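Local structure of SAM-dependent methyltransferase (Exiguobacterium sibiricum 255-15, 3D2L) at residues F180-E185 and D190-T195; T151-A156 and S160-A165; Q118-A123 and G131-D136; T208-A213 and F238-I243. The protein probably transfers a methyl group from S-adenosyl-L-methionine to an acceptor, as a Rossmann-like SAM-dependent methyltransferase. All coordinates share one frame; numbering follows the deposited sequence. Where two conformers were deposited one is given.

Contact 1 (F180-E185 and D190-T195)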
# COMPACT_ATOMS: atom_id res chain seq x y z
N PHE A 180 -4.47 -16.82 -11.21
CA PHE A 180 -5.48 -16.08 -11.98
C PHE A 180 -5.82 -16.87 -13.22
O PHE A 180 -4.94 -17.44 -13.84
CB PHE A 180 -4.96 -14.69 -12.43
CG PHE A 180 -4.68 -13.76 -11.27
CD1 PHE A 180 -3.43 -13.75 -10.66
CD2 PHE A 180 -5.70 -12.96 -10.75
CE1 PHE A 180 -3.17 -12.93 -9.55
CE2 PHE A 180 -5.45 -12.12 -9.65
CZ PHE A 180 -4.19 -12.12 -9.05
N PHE A 181 -7.11 -16.93 -13.56
CA PHE A 181 -7.58 -17.50 -14.81
C PHE A 181 -8.14 -16.31 -15.54
O PHE A 181 -9.16 -15.76 -15.13
CB PHE A 181 -8.62 -18.59 -14.61
CG PHE A 181 -8.07 -19.81 -14.01
CD1 PHE A 181 -7.33 -20.68 -14.78
CD2 PHE A 181 -8.23 -20.06 -12.66
CE1 PHE A 181 -6.78 -21.82 -14.22
CE2 PHE A 181 -7.69 -21.19 -12.08
CZ PHE A 181 -6.96 -22.06 -12.86
N ILE A 182 -7.44 -15.90 -16.59
CA ILE A 182 -7.81 -14.73 -17.37
C ILE A 182 -8.44 -15.18 -18.67
O ILE A 182 -7.85 -15.99 -19.42
CB ILE A 182 -6.59 -13.82 -17.71
CG1 ILE A 182 -5.80 -13.45 -16.46
CG2 ILE A 182 -7.04 -12.56 -18.44
CD1 ILE A 182 -4.76 -14.44 -16.08
N GLU A 183 -9.62 -14.62 -18.95
CA GLU A 183 -10.37 -14.94 -20.14
C GLU A 183 -9.70 -14.28 -21.33
O GLU A 183 -9.36 -13.11 -21.25
CB GLU A 183 -11.79 -14.39 -20.03
CG GLU A 183 -12.75 -14.95 -21.10
CD GLU A 183 -14.13 -14.33 -21.01
OE1 GLU A 183 -14.27 -13.26 -20.37
OE2 GLU A 183 -15.08 -14.93 -21.55
N GLY A 184 -9.54 -15.02 -22.43
CA GLY A 184 -8.96 -14.48 -23.65
C GLY A 184 -10.05 -14.08 -24.62
O GLY A 184 -11.25 -14.31 -24.37
N GLU A 185 -9.63 -13.49 -25.74
CA GLU A 185 -10.54 -13.07 -26.81
C GLU A 185 -11.44 -14.20 -27.29
O GLU A 185 -12.58 -13.95 -27.67
CB GLU A 185 -9.76 -12.47 -27.99
N ASP A 190 -6.42 -18.29 -19.76
CA ASP A 190 -4.99 -18.33 -19.59
C ASP A 190 -4.70 -18.19 -18.09
O ASP A 190 -5.26 -17.33 -17.42
CB ASP A 190 -4.36 -17.20 -20.38
CG ASP A 190 -4.55 -17.39 -21.84
OD1 ASP A 190 -3.81 -18.23 -22.38
OD2 ASP A 190 -5.46 -16.75 -22.42
N ARG A 191 -3.87 -19.10 -17.60
CA ARG A 191 -3.54 -19.18 -16.20
C ARG A 191 -2.25 -18.46 -15.92
O ARG A 191 -1.31 -18.53 -16.71
CB ARG A 191 -3.47 -20.66 -15.78
CG ARG A 191 -2.99 -20.89 -14.38
CD ARG A 191 -3.03 -22.33 -13.99
NE ARG A 191 -2.61 -22.50 -12.62
CZ ARG A 191 -2.75 -23.62 -11.91
NH1 ARG A 191 -3.30 -24.71 -12.43
NH2 ARG A 191 -2.34 -23.66 -10.65
N VAL A 192 -2.24 -17.70 -14.83
CA VAL A 192 -1.03 -17.04 -14.31
C VAL A 192 -0.95 -17.29 -12.81
O VAL A 192 -1.90 -17.00 -12.08
CB VAL A 192 -1.00 -15.52 -14.54
CG1 VAL A 192 0.31 -14.94 -13.97
CG2 VAL A 192 -1.10 -15.18 -16.02
N ASP A 193 0.17 -17.84 -12.36
CA ASP A 193 0.43 -18.11 -10.95
C ASP A 193 1.47 -17.12 -10.43
O ASP A 193 2.49 -16.90 -11.08
CB ASP A 193 1.01 -19.53 -10.78
CG ASP A 193 0.03 -20.63 -11.18
OD1 ASP A 193 -1.16 -20.54 -10.86
OD2 ASP A 193 0.48 -21.60 -11.80
N GLU A 194 1.21 -16.54 -9.27
CA GLU A 194 2.12 -15.59 -8.61
C GLU A 194 2.24 -15.88 -7.12
O GLU A 194 1.30 -16.37 -6.50
CB GLU A 194 1.57 -14.17 -8.71
CG GLU A 194 1.67 -13.58 -10.04
CD GLU A 194 1.22 -12.13 -10.04
OE1 GLU A 194 0.44 -11.75 -9.13
OE2 GLU A 194 1.65 -11.39 -10.96
N THR A 195 3.41 -15.56 -6.55
CA THR A 195 3.62 -15.72 -5.13
C THR A 195 4.05 -14.36 -4.58
O THR A 195 4.95 -13.74 -5.10
CB THR A 195 4.69 -16.77 -4.82
OG1 THR A 195 4.38 -17.96 -5.55
CG2 THR A 195 4.71 -17.10 -3.33

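Contact 2 (T151-A156 and S160-A165)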
# COMPACT_ATOMS: atom_id res chain seq x y z
N THR A 151 -8.34 -19.90 2.35
CA THR A 151 -8.53 -19.88 0.92
C THR A 151 -9.56 -18.84 0.53
O THR A 151 -10.66 -18.82 1.09
CB THR A 151 -8.98 -21.25 0.39
OG1 THR A 151 -8.00 -22.22 0.76
CG2 THR A 151 -9.12 -21.22 -1.12
N TYR A 152 -9.21 -18.01 -0.44
CA TYR A 152 -10.09 -16.99 -0.98
C TYR A 152 -10.21 -17.15 -2.47
O TYR A 152 -9.25 -17.48 -3.15
CB TYR A 152 -9.56 -15.60 -0.66
CG TYR A 152 -9.35 -15.41 0.83
CD1 TYR A 152 -10.44 -15.33 1.70
CD2 TYR A 152 -8.07 -15.35 1.38
CE1 TYR A 152 -10.26 -15.18 3.08
CE2 TYR A 152 -7.88 -15.18 2.75
CZ TYR A 152 -8.97 -15.10 3.60
OH TYR A 152 -8.81 -14.95 4.97
N ALA A 153 -11.40 -16.93 -3.01
CA ALA A 153 -11.57 -17.05 -4.45
C ALA A 153 -12.78 -16.32 -4.88
O ALA A 153 -13.75 -16.25 -4.14
CB ALA A 153 -11.68 -18.52 -4.88
N THR A 154 -12.72 -15.77 -6.09
CA THR A 154 -13.87 -15.13 -6.66
C THR A 154 -13.74 -14.95 -8.17
O THR A 154 -12.68 -15.14 -8.78
CB THR A 154 -14.24 -13.78 -5.96
OG1 THR A 154 -15.62 -13.48 -6.25
CG2 THR A 154 -13.35 -12.64 -6.40
N HIS A 155 -14.88 -14.63 -8.75
CA HIS A 155 -15.00 -14.43 -10.17
C HIS A 155 -15.34 -12.96 -10.42
O HIS A 155 -16.19 -12.40 -9.73
CB HIS A 155 -16.14 -15.29 -10.73
CG HIS A 155 -16.02 -16.77 -10.48
ND1 HIS A 155 -15.06 -17.55 -11.09
CD2 HIS A 155 -16.82 -17.62 -9.81
CE1 HIS A 155 -15.24 -18.81 -10.74
NE2 HIS A 155 -16.31 -18.88 -9.96
N ALA A 156 -14.65 -12.35 -11.39
CA ALA A 156 -14.98 -11.01 -11.84
C ALA A 156 -15.29 -11.15 -13.33
O ALA A 156 -15.30 -12.27 -13.85
CB ALA A 156 -13.83 -10.06 -11.61
N SER A 160 -10.81 -14.78 -12.87
CA SER A 160 -11.16 -15.45 -11.61
C SER A 160 -9.81 -15.75 -10.94
O SER A 160 -8.80 -15.87 -11.63
CB SER A 160 -11.94 -16.75 -11.87
OG SER A 160 -13.16 -16.53 -12.58
N TYR A 161 -9.79 -15.83 -9.62
CA TYR A 161 -8.58 -16.16 -8.88
C TYR A 161 -8.86 -17.08 -7.72
O TYR A 161 -9.97 -17.15 -7.19
CB TYR A 161 -7.86 -14.90 -8.34
CG TYR A 161 -8.58 -14.19 -7.20
CD1 TYR A 161 -8.41 -14.60 -5.90
CD2 TYR A 161 -9.44 -13.11 -7.45
CE1 TYR A 161 -9.06 -13.98 -4.85
CE2 TYR A 161 -10.10 -12.48 -6.40
CZ TYR A 161 -9.89 -12.91 -5.10
OH TYR A 161 -10.53 -12.32 -4.02
N ILE A 162 -7.81 -17.78 -7.34
CA ILE A 162 -7.77 -18.66 -6.19
C ILE A 162 -6.54 -18.15 -5.42
O ILE A 162 -5.42 -18.08 -5.95
CB ILE A 162 -7.62 -20.14 -6.54
CG1 ILE A 162 -8.88 -20.64 -7.26
CG2 ILE A 162 -7.43 -20.96 -5.27
CD1 ILE A 162 -8.80 -22.08 -7.85
N TRP A 163 -6.76 -17.80 -4.18
CA TRP A 163 -5.75 -17.24 -3.31
C TRP A 163 -5.64 -18.02 -2.01
O TRP A 163 -6.60 -18.14 -1.27
CB TRP A 163 -6.12 -15.80 -3.06
CG TRP A 163 -5.40 -15.07 -1.96
CD1 TRP A 163 -4.26 -15.43 -1.33
CD2 TRP A 163 -5.70 -13.74 -1.51
NE1 TRP A 163 -3.89 -14.46 -0.42
CE2 TRP A 163 -4.74 -13.40 -0.53
CE3 TRP A 163 -6.72 -12.83 -1.82
CZ2 TRP A 163 -4.76 -12.19 0.16
CZ3 TRP A 163 -6.73 -11.61 -1.15
CH2 TRP A 163 -5.75 -11.31 -0.16
N PHE A 164 -4.46 -18.61 -1.79
CA PHE A 164 -4.15 -19.31 -0.56
C PHE A 164 -3.24 -18.41 0.26
O PHE A 164 -2.24 -17.91 -0.24
CB PHE A 164 -3.41 -20.62 -0.79
CG PHE A 164 -4.15 -21.59 -1.68
CD1 PHE A 164 -5.45 -21.98 -1.37
CD2 PHE A 164 -3.53 -22.16 -2.78
CE1 PHE A 164 -6.13 -22.89 -2.19
CE2 PHE A 164 -4.21 -23.07 -3.58
CZ PHE A 164 -5.51 -23.42 -3.29
N ALA A 165 -3.58 -18.24 1.53
CA ALA A 165 -2.83 -17.39 2.43
C ALA A 165 -2.39 -18.28 3.56
O ALA A 165 -3.22 -18.84 4.28
CB ALA A 165 -3.70 -16.27 2.92
O HOH W 1 -14.47 -14.83 -14.18

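Contact 3 (Q118-A123 and G131-D136)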
# COMPACT_ATOMS: atom_id res chain seq x y z
N GLN A 118 15.44 1.30 5.72
CA GLN A 118 15.82 1.99 4.47
C GLN A 118 14.66 2.80 3.95
O GLN A 118 14.83 3.94 3.47
CB GLN A 118 16.25 0.95 3.41
CG GLN A 118 17.53 0.24 3.76
CD GLN A 118 17.74 -1.07 3.00
OE1 GLN A 118 17.11 -1.32 1.97
NE2 GLN A 118 18.65 -1.90 3.50
N THR A 119 13.47 2.21 3.98
CA THR A 119 12.27 2.94 3.53
C THR A 119 12.00 4.21 4.37
O THR A 119 11.72 5.31 3.82
CB THR A 119 11.06 2.01 3.45
OG1 THR A 119 11.37 0.91 2.57
CG2 THR A 119 9.80 2.73 2.94
N PHE A 120 12.09 4.07 5.67
CA PHE A 120 11.86 5.21 6.56
C PHE A 120 12.90 6.32 6.42
O PHE A 120 12.55 7.51 6.43
CB PHE A 120 11.73 4.78 8.02
CG PHE A 120 10.53 3.96 8.33
CD1 PHE A 120 9.42 3.87 7.46
CD2 PHE A 120 10.45 3.32 9.56
CE1 PHE A 120 8.33 3.11 7.80
CE2 PHE A 120 9.33 2.56 9.91
CZ PHE A 120 8.27 2.48 9.05
N ASP A 121 14.18 5.94 6.31
CA ASP A 121 15.25 6.90 6.02
C ASP A 121 15.03 7.63 4.70
O ASP A 121 15.28 8.82 4.61
CB ASP A 121 16.65 6.22 6.02
CG ASP A 121 17.22 6.04 7.41
OD1 ASP A 121 16.58 6.47 8.40
OD2 ASP A 121 18.33 5.45 7.52
N SER A 122 14.59 6.91 3.67
CA SER A 122 14.31 7.51 2.37
C SER A 122 13.17 8.53 2.49
O SER A 122 13.22 9.66 1.91
CB SER A 122 13.96 6.37 1.41
OG SER A 122 13.40 6.83 0.22
N ALA A 123 12.15 8.14 3.25
CA ALA A 123 10.98 9.02 3.48
C ALA A 123 11.45 10.30 4.18
O ALA A 123 11.08 11.42 3.79
CB ALA A 123 9.88 8.25 4.32
N GLY A 131 6.75 17.58 7.55
CA GLY A 131 6.18 16.65 6.56
C GLY A 131 5.66 15.42 7.26
O GLY A 131 6.22 14.99 8.26
N LYS A 132 4.64 14.80 6.71
CA LYS A 132 4.07 13.62 7.34
C LYS A 132 4.32 12.36 6.57
O LYS A 132 4.46 12.39 5.35
CB LYS A 132 2.57 13.81 7.55
CG LYS A 132 2.25 14.99 8.51
CD LYS A 132 1.12 14.69 9.43
CE LYS A 132 1.09 15.64 10.60
NZ LYS A 132 0.90 17.04 10.15
N LEU A 133 4.40 11.24 7.29
CA LEU A 133 4.50 9.92 6.75
C LEU A 133 3.30 9.16 7.31
O LEU A 133 3.13 9.07 8.54
CB LEU A 133 5.81 9.20 7.14
CG LEU A 133 5.94 7.72 6.80
CD1 LEU A 133 5.78 7.45 5.23
CD2 LEU A 133 7.25 7.16 7.35
N LEU A 134 2.48 8.64 6.40
CA LEU A 134 1.29 7.88 6.72
C LEU A 134 1.36 6.52 6.09
O LEU A 134 1.69 6.42 4.92
CB LEU A 134 0.04 8.57 6.16
CG LEU A 134 -0.50 9.82 6.83
CD1 LEU A 134 0.43 10.97 6.59
CD2 LEU A 134 -1.91 10.13 6.27
N PHE A 135 1.05 5.48 6.85
CA PHE A 135 0.98 4.12 6.33
C PHE A 135 0.09 3.25 7.21
O PHE A 135 -0.10 3.51 8.40
CB PHE A 135 2.37 3.42 6.18
CG PHE A 135 3.13 3.23 7.48
CD1 PHE A 135 2.99 2.08 8.23
CD2 PHE A 135 4.00 4.20 7.94
CE1 PHE A 135 3.68 1.90 9.41
CE2 PHE A 135 4.71 4.00 9.12
CZ PHE A 135 4.54 2.87 9.85
N ASP A 136 -0.47 2.22 6.60
CA ASP A 136 -1.29 1.24 7.30
C ASP A 136 -0.74 -0.15 7.00
O ASP A 136 -0.27 -0.43 5.86
CB ASP A 136 -2.77 1.34 6.91
CG ASP A 136 -2.98 1.19 5.40
OD1 ASP A 136 -2.70 2.16 4.65
OD2 ASP A 136 -3.47 0.12 5.00

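Contact 4 (T208-A213 and F238-I243)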
# COMPACT_ATOMS: atom_id res chain seq x y z
N THR A 208 9.43 2.28 17.02
CA THR A 208 10.87 2.40 17.27
C THR A 208 11.66 2.79 16.04
O THR A 208 12.53 3.64 16.09
CB THR A 208 11.43 1.07 17.84
OG1 THR A 208 10.84 0.86 19.11
CG2 THR A 208 12.94 1.15 18.00
N TRP A 209 11.38 2.12 14.93
CA TRP A 209 12.03 2.42 13.68
C TRP A 209 11.72 3.80 13.20
O TRP A 209 12.60 4.47 12.69
CB TRP A 209 11.63 1.39 12.60
CG TRP A 209 12.18 -0.02 12.81
CD1 TRP A 209 13.36 -0.36 13.42
CD2 TRP A 209 11.62 -1.24 12.33
NE1 TRP A 209 13.53 -1.72 13.38
CE2 TRP A 209 12.49 -2.28 12.70
CE3 TRP A 209 10.44 -1.56 11.64
CZ2 TRP A 209 12.21 -3.61 12.42
CZ3 TRP A 209 10.18 -2.86 11.34
CH2 TRP A 209 11.06 -3.87 11.71
N LEU A 210 10.46 4.22 13.32
CA LEU A 210 10.10 5.59 12.97
C LEU A 210 10.92 6.62 13.75
O LEU A 210 11.44 7.54 13.17
CB LEU A 210 8.61 5.85 13.16
CG LEU A 210 7.70 5.23 12.07
CD1 LEU A 210 6.23 5.18 12.54
CD2 LEU A 210 7.89 5.95 10.69
N ARG A 211 11.00 6.45 15.07
CA ARG A 211 11.84 7.34 15.90
C ARG A 211 13.32 7.28 15.49
O ARG A 211 13.97 8.31 15.43
CB ARG A 211 11.66 6.98 17.36
CG ARG A 211 10.26 7.28 17.85
CD ARG A 211 10.07 6.74 19.26
NE ARG A 211 8.69 6.94 19.71
CZ ARG A 211 8.10 6.26 20.68
NH1 ARG A 211 8.73 5.31 21.34
NH2 ARG A 211 6.85 6.55 21.00
N GLU A 212 13.86 6.08 15.23
CA GLU A 212 15.26 5.94 14.76
C GLU A 212 15.47 6.71 13.43
O GLU A 212 16.51 7.33 13.24
CB GLU A 212 15.66 4.47 14.65
CG GLU A 212 15.77 3.85 16.01
CD GLU A 212 16.11 2.38 16.00
OE1 GLU A 212 15.85 1.67 14.99
OE2 GLU A 212 16.59 1.95 17.07
N ALA A 213 14.42 6.77 12.59
CA ALA A 213 14.48 7.50 11.31
C ALA A 213 14.21 9.01 11.39
O ALA A 213 14.16 9.70 10.37
CB ALA A 213 13.58 6.87 10.28
N PHE A 238 -0.66 4.37 11.01
CA PHE A 238 0.38 5.19 11.66
C PHE A 238 0.45 6.54 11.00
O PHE A 238 0.44 6.63 9.78
CB PHE A 238 1.75 4.57 11.46
CG PHE A 238 1.94 3.30 12.20
CD1 PHE A 238 1.36 2.13 11.73
CD2 PHE A 238 2.69 3.28 13.34
CE1 PHE A 238 1.53 0.94 12.44
CE2 PHE A 238 2.87 2.09 14.05
CZ PHE A 238 2.27 0.95 13.60
N VAL A 239 0.60 7.57 11.82
CA VAL A 239 0.79 8.93 11.34
C VAL A 239 2.04 9.36 12.05
O VAL A 239 2.12 9.27 13.30
CB VAL A 239 -0.39 9.90 11.68
CG1 VAL A 239 -0.12 11.32 11.10
CG2 VAL A 239 -1.71 9.33 11.14
N ALA A 240 3.02 9.82 11.28
CA ALA A 240 4.32 10.27 11.83
C ALA A 240 4.71 11.58 11.17
O ALA A 240 4.31 11.87 10.03
CB ALA A 240 5.41 9.19 11.63
N GLU A 241 5.48 12.40 11.88
CA GLU A 241 5.90 13.68 11.33
C GLU A 241 7.41 13.87 11.44
O GLU A 241 8.02 13.55 12.45
CB GLU A 241 5.17 14.78 12.07
CG GLU A 241 5.53 16.16 11.64
CD GLU A 241 4.74 17.18 12.37
OE1 GLU A 241 3.50 17.07 12.33
OE2 GLU A 241 5.36 18.06 13.00
N LYS A 242 8.01 14.41 10.38
CA LYS A 242 9.44 14.60 10.37
C LYS A 242 9.81 15.68 11.37
O LYS A 242 9.26 16.78 11.32
CB LYS A 242 9.95 15.02 8.98
CG LYS A 242 11.49 15.02 8.97
CD LYS A 242 12.11 15.29 7.67
CE LYS A 242 13.67 15.37 7.81
NZ LYS A 242 14.19 15.73 6.49
N ILE A 243 10.75 15.37 12.25
CA ILE A 243 11.26 16.32 13.24
C ILE A 243 12.20 17.29 12.49
O ILE A 243 12.07 18.54 12.55
CB ILE A 243 11.99 15.56 14.39
CG1 ILE A 243 10.98 14.75 15.19
CG2 ILE A 243 12.76 16.52 15.29
CD1 ILE A 243 11.60 13.80 16.25
OXT ILE A 243 13.10 16.82 11.79

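Contact 1 (F180-E185 and D190-T195)
I182 holds CG1 beside its own backbone N (chi1 -53°), and a turn at chi2 (87°) swings CD1 across to the partner strand. There CD1 meets V192 CG2 at 3.7 Å, the two side chains crossing at a slant. The same I182 methyl comes within 3.2 Å of D190 O. On the other face of the hairpin R191 sets CG anti to the backbone N (chi1 173°) and runs extended to NE. This lays it alongside F181, pointing the same way. R191 CD sits 3.8 Å from F181 CE1, and F181 CZ lies over one face of the guanidinium. That group is held in turn by D193 on its own strand. R191 NE forms a salt bridge to D193 OD1 at 3.0 Å, on the syn side of the carboxylate. D193 OD1 is also bonded to T179 OG1.

The backbones pair as an antiparallel hairpin. F180 and V192 exchange two hydrogen bonds, with F180 N to V192 O at 2.7 Å. I182 and D190 do the same, and F181 with R191 is the non-hydrogen-bonded pair between them.

Strand 189-199 is an edge strand of a four-stranded antiparallel sheet. Strand 173-183 lies next inward and pairs on its other side with strand 159-167, where F181 and S160 are hydrogen-bonded through their backbones. Helix 9-14 covers the F180 and I182 face through V10, and the ring of F7 meets F180 edge-to-face.

Contact 2 (T151-A156 and S160-A165)
H155 and S160 face each other as a non-hydrogen-bonded pair, and their side chains make the direct polar link of this hairpin. H155 ND1 and S160 OG are 2.6 Å apart in a nearly straight hydrogen bond, with the hydroxyl in the plane of the imidazole ring. A water continues the link from S160 OG to A156 O. Further along the same face T151 OG1 lies at the edge of the F164 ring, 3.3 Å from F164 CD1.

The opposite face carries three aromatic residues, Y152, W163 and Y161, together with T154. Y152 turns its edge to the face of the W163 six-membered ring in a T-shaped stack, centroids 5.3 Å apart and planes at 62°. Y161 has CG between its backbone N and carbonyl carbon (chi1 71°), which folds the ring back over T154. T154 CG2 touches Y161 CE2 at 3.3 Å, and T154 N stands over the ring centre. A serine in place of Y161 would probably leave T154 CG2 without its ring partner and open a gap toward L14 and F180.

Behind these side chains the backbones of Y152 and W163 bond both ways, with Y152 N to W163 O at 2.7 Å. T154 and Y161 pair likewise, at longer range. Outside the hairpin, L146 O fixes the Y152 hydroxyl. Strand 150-155 is an outer strand of the antiparallel sheet. Strand 159-167 passes the pairing on to strand 173-183, and helix 9-14 meets Y161 through L14.

Contact 3 (Q118-A123 and G131-D136)
F120 and F135 meet ring to ring, F120 CZ 3.8 Å from F135 CZ. The planes are 30° apart, but the rings are slid past each other with centroids 5.5 Å apart, so they barely overlap. F135 points toward the helix, and CG between backbone N and carbonyl carbon (chi1 63°) sets its ring beside F120.

The contacts of the leucine centre on one methyl. L133 CD2 touches F120 CD1 at 3.9 Å and A123 CB at 4.2 Å. One leucine branch thus meets two residues on neighbouring turns of the helix. These residues are buried, and no hydrogen bond crosses between the two segments.

Helix 113-126 joins strand 97-102 to the parallel neighbouring strand 131-138, which makes a beta-alpha-beta unit of the Rossmann-like methyltransferase fold. The helix runs roughly antiparallel to the strand it packs on, at 149° between directions.

An alanine at F120 is likely to leave F135 CZ and L133 CD2 without their ring partner and open a gap beside helix 203-212. That helix reaches F120 through W209 and L210. I100 and I102 of strand 97-102 complete the apolar surround of L133.

Contact 4 (T208-A213 and F238-I243)
L210 drops its branched end onto A240 and reaches the ring of F238 with one methyl. Both methyls take part. L210 CD2 lies 4.2 Å from A240 CB, and L210 CD1 is equally close to that atom. CD1 also reaches F238 CD2 at 4.1 Å, coming in at a slant to the ring. The two side chains cross rather than run alongside each other. L210 points toward the strand with CG beside its backbone N (chi1 -75°), and chi2 (163°) turns both methyls to A240 CB.

A240 meets the fork with its one methyl, CB, which both L210 methyls touch. The contact is small and wholly apolar, with 111 Å² buried in all, and each of the three residues is buried. No hydrogen bond runs between the two segments. The helix is held by its own backbone bonds, such as E212 N to T208 O at 2.9 Å.

The F238 ring also stacks with F135 of the neighbouring strand. L210 touches F135 and L133 too, and V217 lies against it from strand 215-222. V239 points away from helix segment 208-213 and touches W26 and Q30 of helix 20-30, so helices cover both faces of strand 235-242. This strand runs antiparallel between 131-138 and 215-222. The sheet order 3-2-1-4-5-7-6, with this reversed seventh strand, is the hallmark of class I methyltransferases. Helix 203-212 lies on the L210 face, beside helix 113-126, which W209 meets through V116 and F120.

From the N terminus, contact 3 closes first, where helix 113-126 turns back into strand 131-138 through a short connection. Contact 2 then closes a tight hairpin, with three residues between its segments. Contact 1 closes the next hairpin across four. Contact 4 comes last and spans 24 residues, including strand 215-222. All four follow in series, and none nests in or crosses another. Contacts 1 and 2 share the antiparallel sheet and touch through F181 N and S160 O. Contacts 3 and 4 share the mixed sheet, their centres about 7 Å apart, joined where strands 131-138 and 235-242 pair. The two groups lie on opposite sides of the chain's centre.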